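Local atomic coordinates of penicillin-binding protein PbpB (Mycobacterium tuberculosis, PDB entry 6KGW), a protein that cross-links peptidoglycan strands made from lipid intermediates during cell wall synthesis and is a target of penicillin-type antibiotics. Residues Y494-A499 with H528-L533. Residues are numbered along the deposited sequence; the frame is centred on the assembly and turned at random.
Sequences YWITFA and HSAAPL. With CO (cobalt (II) ion), chain C; AIX ((2R,4S)-2-[(1R)-1-{[(2R)-2-amino-2-phenylacetyl]amino}-2-oxoethyl]-5,5-dimethyl-1,3-thiazolidine-4-carboxylic acid), chain E.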
ATOM      1  N   TYR A 494       1.310  18.172   2.267  1.00 47.58           N
ATOM      2  CA  TYR A 494       0.523  16.991   2.595  1.00 43.88           C
ATOM      3  C   TYR A 494       1.117  15.724   2.002  1.00 43.21           C
ATOM      4  O   TYR A 494       1.807  15.748   0.979  1.00 46.83           O
ATOM      5  CB  TYR A 494      -0.928  17.135   2.114  1.00 43.70           C
ATOM      6  CG  TYR A 494      -1.601  18.423   2.557  1.00 50.52           C
ATOM      7  CD1 TYR A 494      -1.997  18.605   3.877  1.00 54.83           C
ATOM      8  CD2 TYR A 494      -1.849  19.448   1.654  1.00 52.48           C
ATOM      9  CE1 TYR A 494      -2.627  19.774   4.283  1.00 56.67           C
ATOM     10  CE2 TYR A 494      -2.474  20.623   2.049  1.00 56.69           C
ATOM     11  CZ  TYR A 494      -2.859  20.780   3.370  1.00 64.24           C
ATOM     12  OH  TYR A 494      -3.482  21.946   3.785  1.00 69.63           O
ATOM     13  N   TRP A 495       0.852  14.612   2.673  1.00 42.79           N
ATOM     14  CA  TRP A 495       0.859  13.306   2.037  1.00 39.61           C
ATOM     15  C   TRP A 495      -0.560  13.045   1.563  1.00 42.24           C
ATOM     16  O   TRP A 495      -1.483  13.048   2.376  1.00 44.51           O
ATOM     17  CB  TRP A 495       1.299  12.207   2.999  1.00 40.91           C
ATOM     18  CG  TRP A 495       2.727  12.257   3.409  1.00 40.50           C
ATOM     19  CD1 TRP A 495       3.824  12.026   2.621  1.00 43.59           C
ATOM     20  CD2 TRP A 495       3.223  12.494   4.724  1.00 42.78           C
ATOM     21  NE1 TRP A 495       4.976  12.137   3.363  1.00 40.22           N
ATOM     22  CE2 TRP A 495       4.630  12.414   4.661  1.00 47.11           C
ATOM     23  CE3 TRP A 495       2.612  12.771   5.953  1.00 39.78           C
ATOM     24  CZ2 TRP A 495       5.429  12.603   5.774  1.00 43.86           C
ATOM     25  CZ3 TRP A 495       3.400  12.960   7.044  1.00 48.95           C
ATOM     26  CH2 TRP A 495       4.800  12.880   6.956  1.00 48.64           C
ATOM     27  N   ILE A 496      -0.747  12.885   0.252  1.00 42.59           N
ATOM     28  CA  ILE A 496      -2.020  12.425  -0.289  1.00 36.73           C
ATOM     29  C   ILE A 496      -1.963  10.913  -0.399  1.00 36.27           C
ATOM     30  O   ILE A 496      -0.912  10.324  -0.688  1.00 39.30           O
ATOM     31  CB  ILE A 496      -2.323  13.077  -1.649  1.00 42.37           C
ATOM     32  CG1 ILE A 496      -2.240  14.603  -1.533  1.00 45.55           C
ATOM     33  CG2 ILE A 496      -3.687  12.622  -2.151  1.00 37.70           C
ATOM     34  CD1 ILE A 496      -2.919  15.174  -0.304  1.00 38.36           C
ATOM     35  N   THR A 497      -3.092  10.272  -0.177  1.00 39.92           N
ATOM     36  CA  THR A 497      -3.085   8.837   0.017  1.00 35.18           C
ATOM     37  C   THR A 497      -4.441   8.306  -0.418  1.00 39.67           C
ATOM     38  O   THR A 497      -5.458   8.976  -0.209  1.00 42.15           O
ATOM     39  CB  THR A 497      -2.728   8.562   1.493  1.00 40.35           C
ATOM     40  OG1 THR A 497      -2.259   7.235   1.676  1.00 48.08           O
ATOM     41  CG2 THR A 497      -3.865   8.850   2.408  1.00 37.44           C
ATOM     42  N   PHE A 498      -4.439   7.179  -1.140  1.00 38.04           N
ATOM     43  CA  PHE A 498      -5.661   6.457  -1.469  1.00 34.51           C
ATOM     44  C   PHE A 498      -5.412   4.970  -1.274  1.00 38.21           C
ATOM     45  O   PHE A 498      -4.299   4.481  -1.502  1.00 37.87           O
ATOM     46  CB  PHE A 498      -6.154   6.717  -2.908  1.00 38.12           C
ATOM     47  CG  PHE A 498      -7.621   6.338  -3.135  1.00 38.58           C
ATOM     48  CD1 PHE A 498      -7.988   5.035  -3.443  1.00 35.62           C
ATOM     49  CD2 PHE A 498      -8.626   7.289  -3.016  1.00 39.29           C
ATOM     50  CE1 PHE A 498      -9.312   4.691  -3.643  1.00 32.47           C
ATOM     51  CE2 PHE A 498      -9.959   6.948  -3.202  1.00 33.37           C
ATOM     52  CZ  PHE A 498     -10.293   5.647  -3.520  1.00 34.09           C
ATOM     53  N   ALA A 499      -6.441   4.262  -0.818  1.00 34.02           N
ATOM     54  CA  ALA A 499      -6.382   2.816  -0.658  1.00 36.03           C
ATOM     55  C   ALA A 499      -7.740   2.255  -1.036  1.00 40.41           C
ATOM     56  O   ALA A 499      -8.775   2.793  -0.635  1.00 36.58           O
ATOM     57  CB  ALA A 499      -6.024   2.411   0.770  1.00 37.58           C
ATOM     58  N   HIS A 528      -5.826  17.832  -5.435  1.00 51.71           N
ATOM     59  CA  HIS A 528      -4.725  17.166  -4.750  1.00 51.51           C
ATOM     60  C   HIS A 528      -5.006  15.690  -4.526  1.00 48.69           C
ATOM     61  O   HIS A 528      -4.521  15.115  -3.551  1.00 58.04           O
ATOM     62  CB  HIS A 528      -4.448  17.810  -3.380  1.00 48.38           C
ATOM     63  CG  HIS A 528      -4.292  19.294  -3.431  1.00 59.85           C
ATOM     64  ND1 HIS A 528      -3.098  19.906  -3.748  1.00 61.86           N
ATOM     65  CD2 HIS A 528      -5.185  20.292  -3.229  1.00 64.09           C
ATOM     66  CE1 HIS A 528      -3.258  21.216  -3.725  1.00 62.24           C
ATOM     67  NE2 HIS A 528      -4.516  21.479  -3.413  1.00 70.25           N
ATOM     68  N   SER A 529      -5.785  15.066  -5.385  1.00 48.47           N
ATOM     69  CA  SER A 529      -6.325  13.755  -5.095  1.00 42.92           C
ATOM     70  C   SER A 529      -5.519  12.655  -5.775  1.00 46.31           C
ATOM     71  O   SER A 529      -5.038  12.822  -6.899  1.00 43.82           O
ATOM     72  CB  SER A 529      -7.780  13.677  -5.535  1.00 37.65           C
ATOM     73  OG  SER A 529      -8.233  12.346  -5.447  1.00 45.17           O
ATOM     74  N   ALA A 530      -5.395  11.522  -5.079  1.00 43.58           N
ATOM     75  CA  ALA A 530      -4.866  10.295  -5.645  1.00 41.60           C
ATOM     76  C   ALA A 530      -5.955   9.417  -6.231  1.00 42.48           C
ATOM     77  O   ALA A 530      -5.643   8.392  -6.848  1.00 41.90           O
ATOM     78  CB  ALA A 530      -4.100   9.502  -4.580  1.00 37.60           C
ATOM     79  N   ALA A 531      -7.217   9.791  -6.054  1.00 44.25           N
ATOM     80  CA  ALA A 531      -8.316   8.999  -6.597  1.00 44.03           C
ATOM     81  C   ALA A 531      -8.217   8.718  -8.103  1.00 42.19           C
ATOM     82  O   ALA A 531      -8.564   7.598  -8.508  1.00 44.95           O
ATOM     83  CB  ALA A 531      -9.647   9.682  -6.246  1.00 42.50           C
ATOM     84  N   PRO A 532      -7.776   9.641  -8.970  1.00 45.54           N
ATOM     85  CA  PRO A 532      -7.697   9.288 -10.398  1.00 43.02           C
ATOM     86  C   PRO A 532      -6.730   8.169 -10.681  1.00 44.91           C
ATOM     87  O   PRO A 532      -6.935   7.411 -11.633  1.00 45.12           O
ATOM     88  CB  PRO A 532      -7.244  10.593 -11.064  1.00 44.14           C
ATOM     89  CG  PRO A 532      -7.728  11.659 -10.155  1.00 48.48           C
ATOM     90  CD  PRO A 532      -7.533  11.086  -8.770  1.00 48.67           C
ATOM     91  N   LEU A 533      -5.674   8.033  -9.884  1.00 42.51           N
ATOM     92  CA  LEU A 533      -4.729   6.955 -10.135  1.00 43.14           C
ATOM     93  C   LEU A 533      -5.299   5.604  -9.700  1.00 45.73           C
ATOM     94  O   LEU A 533      -5.067   4.591 -10.367  1.00 47.04           O
ATOM     95  CB  LEU A 533      -3.399   7.256  -9.444  1.00 39.48           C
ATOM     96  CG  LEU A 533      -2.333   6.169  -9.469  1.00 40.07           C
ATOM     97  CD1 LEU A 533      -1.965   5.712 -10.874  1.00 36.86           C
ATOM     98  CD2 LEU A 533      -1.109   6.648  -8.685  1.00 38.81           C
TER
HETATM   99 CO    CO C 702      -4.770  23.658  -3.380  1.00 86.77          CO
HETATM  100  C8  AIX E 704      -6.151  19.571   4.103  1.00 65.66           C
HETATM  101  C5  AIX E 704      -6.655  18.450   6.178  1.00 57.43           C
HETATM  102  C6  AIX E 704     -10.215  15.768   3.642  1.00 48.87           C
HETATM  103  N1  AIX E 704      -7.689  15.522   6.697  1.00 58.36           N
HETATM  104  C2  AIX E 704      -9.581  13.566   2.459  1.00 51.79           C
HETATM  105  N3  AIX E 704      -9.788  13.688   4.885  1.00 49.17           N
HETATM  106  C4  AIX E 704      -6.292  17.433   7.245  1.00 56.01           C
HETATM  107  C1  AIX E 704     -11.640  15.626   3.110  1.00 43.54           C
HETATM  108  C3  AIX E 704      -7.475  16.507   7.582  1.00 59.22           C
HETATM  109  C7  AIX E 704      -5.808  18.672   5.101  1.00 64.05           C
HETATM  110  C9  AIX E 704      -7.343  20.259   4.171  1.00 59.44           C
HETATM  111  C10 AIX E 704      -8.188  20.054   5.241  1.00 57.62           C
HETATM  112  C11 AIX E 704      -7.844  19.160   6.241  1.00 59.75           C
HETATM  113  C12 AIX E 704      -9.398  14.440   3.689  1.00 50.21           C
HETATM  114  C13 AIX E 704      -9.955  14.552   6.032  1.00 49.72           C
HETATM  115  C14 AIX E 704      -8.646  14.431   6.886  1.00 51.42           C
HETATM  116  C15 AIX E 704      -8.056  13.021   6.530  1.00 53.83           C
HETATM  117  C16 AIX E 704      -9.444  16.830   2.860  1.00 45.51           C
HETATM  118  N2  AIX E 704      -5.732  18.088   8.442  1.00 62.87           N
HETATM  119  O1  AIX E 704     -10.376  12.574   2.707  1.00 52.84           O
HETATM  120  O2  AIX E 704      -9.049  13.769   1.370  1.00 57.77           O
HETATM  121  O3  AIX E 704      -8.142  16.671   8.600  1.00 57.60           O
HETATM  122  O4  AIX E 704      -7.249  12.874   5.652  1.00 53.59           O
HETATM  123  S1  AIX E 704     -10.278  16.256   5.417  1.00 58.52           S
HETATM  124  O   HOH W   1      -6.791  10.835  -2.516  1.00 46.91           O
HETATM  125  O   HOH W   2      -5.428  23.312  -5.697  1.00 58.31           O
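I496, F498 and A530 form the centre of this buried contact: I496 and F498, alternate residues on one face of strand 493-502, both direct their CB toward the segment 528-533. The A530 methyl sits between them, with its CB 3.8 Å from F498 CB and 4.0 Å from I496 CG2. At I496, CG2 stands anti to the backbone N and CG1 anti to the carbonyl carbon (chi1 -54°), an arrangement that turns both branches onto the carbonyl oxygen of H528. CG2 lies 3.0 Å from H528 O, a close apolar-polar approach, and continues to A530 N at 3.6 Å. F498 CG, anti to the backbone N (chi1 -162°), places the ring beyond the A530 methyl, beside A531. Its CD2-CE2 side meets A531 obliquely, CE2 lying 4.1 Å from A531 CB.

One water supplies the polar link, donating to T497 O and accepting from A530 N. At the entrance to helix 531-544, S529 OG accepts from A531 N at 2.8 Å (N-H...O angle 150°), a capping bond made by a side chain whose CB points away from the strand. The CB of H528 points toward the strand, 4.3 Å from I496 CG1, while NE2 binds a cobalt ion 2.2 Å away and ND1 is hydrogen-bonded to P518 O.

The strand also borders the penicillin-binding site, where the Y494 ring meets the phenyl group of ring-opened ampicillin. The ligand lies at S269, the probable acyl-ester serine, consistent with an acyl-enzyme, and is hydrogen-bonded to T478 N, T476, S324 and N326. Strand 493-502 runs between antiparallel neighbours 473-483 and 509-516 in the central sheet of the transpeptidase domain; helix 531-544 packs on one face, its F534 ring meeting F498, and helix 390-401 touches T497 and A499 through M393.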